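PDB 4YXT: polyketide biosynthesis 3-hydroxy-3-methylglutaryl-ACP synthase PksG from Bacillus subtilis, which catalyses the aldol condensation of an acetyl group carried on an acyl carrier protein with a beta-ketothioester polyketide intermediate during biosynthesis of the antibiotic bacillaene. Local coordinates for residues 47-60 with 404-418. The protein carries 1 engineered substitution. Sequence-based numbering, arbitrary orientation.
Sequences PYEDPVTFGVNAAK and LFLEEISEFHRKYRW
Asp50, the N-cap of helix 51-64, meets the C-terminal beta hairpin through OD2 and caps the helix through OD1. Asp50 OD2 accepts Tyr416 OH on its syn lone pair, at 2.5 Å, and Arg414 NH1 on its anti lone pair in a bent salt bridge (N-H...O 135°). OD1 accepts from Thr53 N, and Asp50 N donates to Thr53 OG1, completing a capping box. Packing here is close: Val52 CG1, anti to its backbone N (chi1 179°), lies over one face of the Tyr416 ring, 4.2 Å from its centroid, while Thr53 CG2 meets the ring edge. Strand 404-410 is tied separately, by Leu406 N to Tyr48 O (2.9 Å) and by Leu404 N to an in-plane lone pair of Asn57 OD1 (3.0 Å). Tyr48 turns its edge to the face of Phe405, the planes 82° apart. Toward the partly exposed margin the contacts are between carbons, Val56 CG1 and Lys60 CE reaching Trp418 CH2, while Lys60 NZ pairs with Asp64. Away from the active site, the contact joins the N- and C-terminal family regions of this thiolase-like enzyme: the hairpin, extended by strand 384-385, runs its first strand nearly antiparallel to the helix, and helix 91-99 packs against Val52 and Val56.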
# COMPACT_ATOMS: atom_id res chain seq x y z
N PRO A 47 20.21 -15.26 -5.08
CA PRO A 47 20.16 -14.33 -6.20
C PRO A 47 18.99 -14.54 -7.16
O PRO A 47 18.54 -13.59 -7.80
CB PRO A 47 21.49 -14.61 -6.91
CG PRO A 47 22.40 -14.91 -5.78
CD PRO A 47 21.58 -15.75 -4.86
N TYR A 48 18.50 -15.77 -7.28
CA TYR A 48 17.40 -16.04 -8.18
C TYR A 48 16.07 -16.17 -7.43
O TYR A 48 15.14 -16.80 -7.87
CB TYR A 48 17.70 -17.28 -9.05
CG TYR A 48 18.33 -18.41 -8.32
CD1 TYR A 48 19.71 -18.65 -8.40
CD2 TYR A 48 17.57 -19.23 -7.51
CE1 TYR A 48 20.28 -19.72 -7.71
CE2 TYR A 48 18.12 -20.28 -6.83
CZ TYR A 48 19.47 -20.53 -6.93
OH TYR A 48 19.96 -21.60 -6.22
N GLU A 49 16.01 -15.59 -6.24
CA GLU A 49 14.75 -15.45 -5.55
C GLU A 49 14.57 -13.96 -5.40
O GLU A 49 15.54 -13.20 -5.44
CB GLU A 49 14.78 -16.13 -4.23
CG GLU A 49 14.97 -17.62 -4.35
CD GLU A 49 15.12 -18.23 -2.99
OE1 GLU A 49 16.16 -17.97 -2.32
OE2 GLU A 49 14.17 -18.91 -2.58
N ASP A 50 13.31 -13.57 -5.30
CA ASP A 50 12.95 -12.22 -5.02
C ASP A 50 11.62 -12.25 -4.27
O ASP A 50 11.14 -13.31 -3.92
CB ASP A 50 12.92 -11.41 -6.31
CG ASP A 50 11.73 -11.68 -7.17
OD1 ASP A 50 10.84 -12.48 -6.79
OD2 ASP A 50 11.66 -11.00 -8.20
N PRO A 51 11.06 -11.08 -3.93
CA PRO A 51 9.74 -11.18 -3.25
C PRO A 51 8.58 -11.78 -4.02
O PRO A 51 7.58 -12.20 -3.40
CB PRO A 51 9.43 -9.73 -2.92
CG PRO A 51 10.79 -9.11 -2.81
CD PRO A 51 11.65 -9.74 -3.84
N VAL A 52 8.61 -11.73 -5.33
CA VAL A 52 7.62 -12.45 -6.16
C VAL A 52 7.76 -13.97 -5.99
O VAL A 52 6.81 -14.68 -5.67
CB VAL A 52 7.77 -12.09 -7.65
CG1 VAL A 52 6.75 -12.87 -8.46
CG2 VAL A 52 7.64 -10.56 -7.83
N THR A 53 8.98 -14.46 -6.14
CA THR A 53 9.21 -15.88 -6.00
C THR A 53 8.79 -16.31 -4.62
O THR A 53 8.12 -17.33 -4.48
CB THR A 53 10.67 -16.29 -6.27
OG1 THR A 53 11.54 -15.78 -5.25
CG2 THR A 53 11.13 -15.76 -7.66
N PHE A 54 9.16 -15.50 -3.62
CA PHE A 54 8.89 -15.86 -2.22
C PHE A 54 7.40 -15.87 -2.01
O PHE A 54 6.92 -16.80 -1.39
CB PHE A 54 9.54 -14.91 -1.21
CG PHE A 54 10.84 -15.39 -0.66
CD1 PHE A 54 11.95 -15.45 -1.44
CD2 PHE A 54 10.94 -15.79 0.68
CE1 PHE A 54 13.17 -15.92 -0.93
CE2 PHE A 54 12.13 -16.25 1.21
CZ PHE A 54 13.26 -16.32 0.40
N GLY A 55 6.67 -14.87 -2.56
CA GLY A 55 5.21 -14.79 -2.44
C GLY A 55 4.44 -15.89 -3.20
O GLY A 55 3.46 -16.47 -2.69
N VAL A 56 4.85 -16.16 -4.44
CA VAL A 56 4.23 -17.24 -5.26
C VAL A 56 4.42 -18.56 -4.61
O VAL A 56 3.45 -19.29 -4.38
CB VAL A 56 4.76 -17.23 -6.68
CG1 VAL A 56 4.36 -18.46 -7.51
CG2 VAL A 56 4.26 -15.95 -7.36
N ASN A 57 5.63 -18.80 -4.15
CA ASN A 57 5.89 -20.07 -3.42
C ASN A 57 5.09 -20.22 -2.14
O ASN A 57 4.67 -21.32 -1.83
CB ASN A 57 7.38 -20.24 -3.20
CG ASN A 57 8.12 -20.32 -4.49
OD1 ASN A 57 7.60 -20.82 -5.47
ND2 ASN A 57 9.32 -19.81 -4.53
N ALA A 58 4.82 -19.14 -1.41
CA ALA A 58 3.92 -19.26 -0.27
C ALA A 58 2.48 -19.52 -0.68
O ALA A 58 1.79 -20.28 -0.03
CB ALA A 58 4.03 -18.05 0.67
N ALA A 59 1.99 -18.88 -1.73
CA ALA A 59 0.54 -18.95 -2.03
C ALA A 59 0.14 -20.15 -2.87
O ALA A 59 -1.02 -20.65 -2.83
CB ALA A 59 0.10 -17.69 -2.72
N LYS A 60 1.08 -20.61 -3.65
CA LYS A 60 0.85 -21.70 -4.61
C LYS A 60 0.14 -22.90 -3.95
O LYS A 60 -0.91 -23.37 -4.47
CB LYS A 60 2.18 -22.02 -5.31
CG LYS A 60 2.24 -23.28 -6.20
CD LYS A 60 1.89 -22.99 -7.65
CE LYS A 60 2.53 -23.99 -8.60
NZ LYS A 60 2.46 -25.39 -8.07
N LEU A 404 8.99 -21.26 -8.08
CA LEU A 404 9.25 -20.21 -9.02
C LEU A 404 10.59 -19.65 -8.76
O LEU A 404 11.00 -19.49 -7.62
CB LEU A 404 8.23 -19.09 -8.90
CG LEU A 404 8.10 -18.22 -10.16
CD1 LEU A 404 7.50 -19.02 -11.30
CD2 LEU A 404 7.22 -16.98 -9.94
N PHE A 405 11.29 -19.29 -9.81
CA PHE A 405 12.59 -18.64 -9.67
C PHE A 405 12.74 -17.55 -10.68
O PHE A 405 12.13 -17.62 -11.72
CB PHE A 405 13.72 -19.66 -9.79
CG PHE A 405 13.81 -20.56 -8.61
CD1 PHE A 405 14.21 -20.05 -7.38
CD2 PHE A 405 13.46 -21.89 -8.71
CE1 PHE A 405 14.24 -20.85 -6.26
CE2 PHE A 405 13.51 -22.70 -7.59
CZ PHE A 405 13.91 -22.18 -6.37
N LEU A 406 13.54 -16.55 -10.33
CA LEU A 406 13.82 -15.45 -11.22
C LEU A 406 14.85 -15.96 -12.22
O LEU A 406 15.94 -16.39 -11.83
CB LEU A 406 14.43 -14.27 -10.44
CG LEU A 406 14.84 -13.00 -11.17
CD1 LEU A 406 13.77 -12.39 -12.07
CD2 LEU A 406 15.32 -11.94 -10.19
N GLU A 407 14.51 -15.90 -13.49
CA GLU A 407 15.35 -16.41 -14.55
C GLU A 407 16.18 -15.28 -15.15
O GLU A 407 17.33 -15.47 -15.50
CB GLU A 407 14.45 -17.04 -15.62
CG GLU A 407 15.15 -17.91 -16.68
CD GLU A 407 14.41 -17.91 -18.01
OE1 GLU A 407 13.84 -16.85 -18.40
OE2 GLU A 407 14.41 -18.97 -18.68
N GLU A 408 15.59 -14.10 -15.29
CA GLU A 408 16.22 -13.02 -16.02
C GLU A 408 15.42 -11.72 -15.88
O GLU A 408 14.21 -11.75 -15.73
CB GLU A 408 16.24 -13.40 -17.50
CG GLU A 408 17.15 -12.55 -18.38
CD GLU A 408 16.64 -12.45 -19.81
OE1 GLU A 408 15.82 -13.31 -20.24
OE2 GLU A 408 17.05 -11.49 -20.51
N ILE A 409 16.09 -10.59 -16.03
CA ILE A 409 15.42 -9.29 -16.18
C ILE A 409 15.88 -8.73 -17.52
O ILE A 409 17.08 -8.65 -17.77
CB ILE A 409 15.76 -8.34 -15.01
CG1 ILE A 409 15.55 -9.04 -13.68
CG2 ILE A 409 14.95 -7.05 -15.05
CD1 ILE A 409 15.94 -8.23 -12.46
N SER A 410 14.94 -8.39 -18.40
CA SER A 410 15.27 -7.62 -19.61
C SER A 410 14.36 -6.44 -19.76
O SER A 410 13.14 -6.54 -19.57
CB SER A 410 15.18 -8.48 -20.87
OG SER A 410 14.02 -9.26 -20.83
N GLU A 411 14.97 -5.31 -20.11
CA GLU A 411 14.32 -4.01 -20.14
C GLU A 411 13.45 -3.72 -18.88
O GLU A 411 12.35 -3.21 -18.96
CB GLU A 411 13.56 -3.89 -21.43
CG GLU A 411 14.41 -4.30 -22.61
CD GLU A 411 15.79 -3.66 -22.58
OE1 GLU A 411 15.93 -2.52 -23.06
OE2 GLU A 411 16.73 -4.31 -22.06
N PHE A 412 14.02 -4.05 -17.72
CA PHE A 412 13.35 -4.05 -16.40
C PHE A 412 12.22 -5.06 -16.24
O PHE A 412 11.74 -5.23 -15.15
CB PHE A 412 12.85 -2.66 -15.99
CG PHE A 412 13.91 -1.57 -16.05
CD1 PHE A 412 14.86 -1.45 -15.05
CD2 PHE A 412 13.90 -0.63 -17.09
CE1 PHE A 412 15.79 -0.43 -15.08
CE2 PHE A 412 14.81 0.42 -17.11
CZ PHE A 412 15.76 0.51 -16.10
N HIS A 413 11.86 -5.79 -17.29
CA HIS A 413 10.82 -6.80 -17.13
C HIS A 413 11.39 -8.10 -16.52
O HIS A 413 12.30 -8.71 -17.07
CB HIS A 413 10.12 -7.02 -18.47
CG HIS A 413 8.99 -7.98 -18.41
ND1 HIS A 413 8.04 -7.96 -17.41
CD2 HIS A 413 8.65 -9.01 -19.22
CE1 HIS A 413 7.18 -8.95 -17.60
NE2 HIS A 413 7.53 -9.60 -18.69
N ARG A 414 10.86 -8.51 -15.38
CA ARG A 414 11.29 -9.75 -14.73
C ARG A 414 10.61 -11.00 -15.26
O ARG A 414 9.38 -11.08 -15.30
CB ARG A 414 11.04 -9.70 -13.22
CG ARG A 414 11.65 -8.50 -12.60
CD ARG A 414 11.74 -8.61 -11.12
NE ARG A 414 12.59 -7.56 -10.61
CZ ARG A 414 13.33 -7.67 -9.53
NH1 ARG A 414 13.35 -8.79 -8.84
NH2 ARG A 414 14.08 -6.65 -9.14
N LYS A 415 11.40 -12.01 -15.58
CA LYS A 415 10.81 -13.23 -16.08
C LYS A 415 11.16 -14.40 -15.20
O LYS A 415 12.30 -14.57 -14.83
CB LYS A 415 11.21 -13.43 -17.53
CG LYS A 415 10.73 -12.24 -18.40
CD LYS A 415 11.45 -12.18 -19.73
CE LYS A 415 11.30 -13.50 -20.49
NZ LYS A 415 12.59 -13.79 -21.16
N TYR A 416 10.13 -15.16 -14.82
CA TYR A 416 10.26 -16.24 -13.88
C TYR A 416 10.05 -17.58 -14.58
O TYR A 416 9.61 -17.64 -15.68
CB TYR A 416 9.31 -16.05 -12.69
CG TYR A 416 9.51 -14.72 -11.99
CD1 TYR A 416 10.27 -14.63 -10.85
CD2 TYR A 416 8.93 -13.54 -12.50
CE1 TYR A 416 10.47 -13.39 -10.23
CE2 TYR A 416 9.11 -12.32 -11.88
CZ TYR A 416 9.88 -12.24 -10.75
OH TYR A 416 10.06 -11.04 -10.16
N ARG A 417 10.41 -18.65 -13.90
CA ARG A 417 10.35 -19.99 -14.46
C ARG A 417 10.05 -20.98 -13.35
O ARG A 417 10.53 -20.82 -12.21
CB ARG A 417 11.70 -20.32 -15.08
CG ARG A 417 11.80 -21.65 -15.79
CD ARG A 417 13.27 -21.97 -16.04
NE ARG A 417 13.45 -23.21 -16.79
CZ ARG A 417 14.56 -23.56 -17.42
NH1 ARG A 417 15.62 -22.76 -17.41
NH2 ARG A 417 14.62 -24.72 -18.08
N TRP A 418 9.28 -22.01 -13.69
CA TRP A 418 8.98 -23.11 -12.80
C TRP A 418 10.11 -24.14 -12.83
O TRP A 418 10.65 -24.44 -13.87
CB TRP A 418 7.69 -23.76 -13.23
CG TRP A 418 6.56 -22.87 -13.08
CD1 TRP A 418 5.88 -22.24 -14.08
CD2 TRP A 418 5.97 -22.44 -11.85
NE1 TRP A 418 4.87 -21.47 -13.54
CE2 TRP A 418 4.91 -21.57 -12.17
CE3 TRP A 418 6.21 -22.72 -10.50
CZ2 TRP A 418 4.10 -20.98 -11.19
CZ3 TRP A 418 5.44 -22.12 -9.54
CH2 TRP A 418 4.38 -21.26 -9.89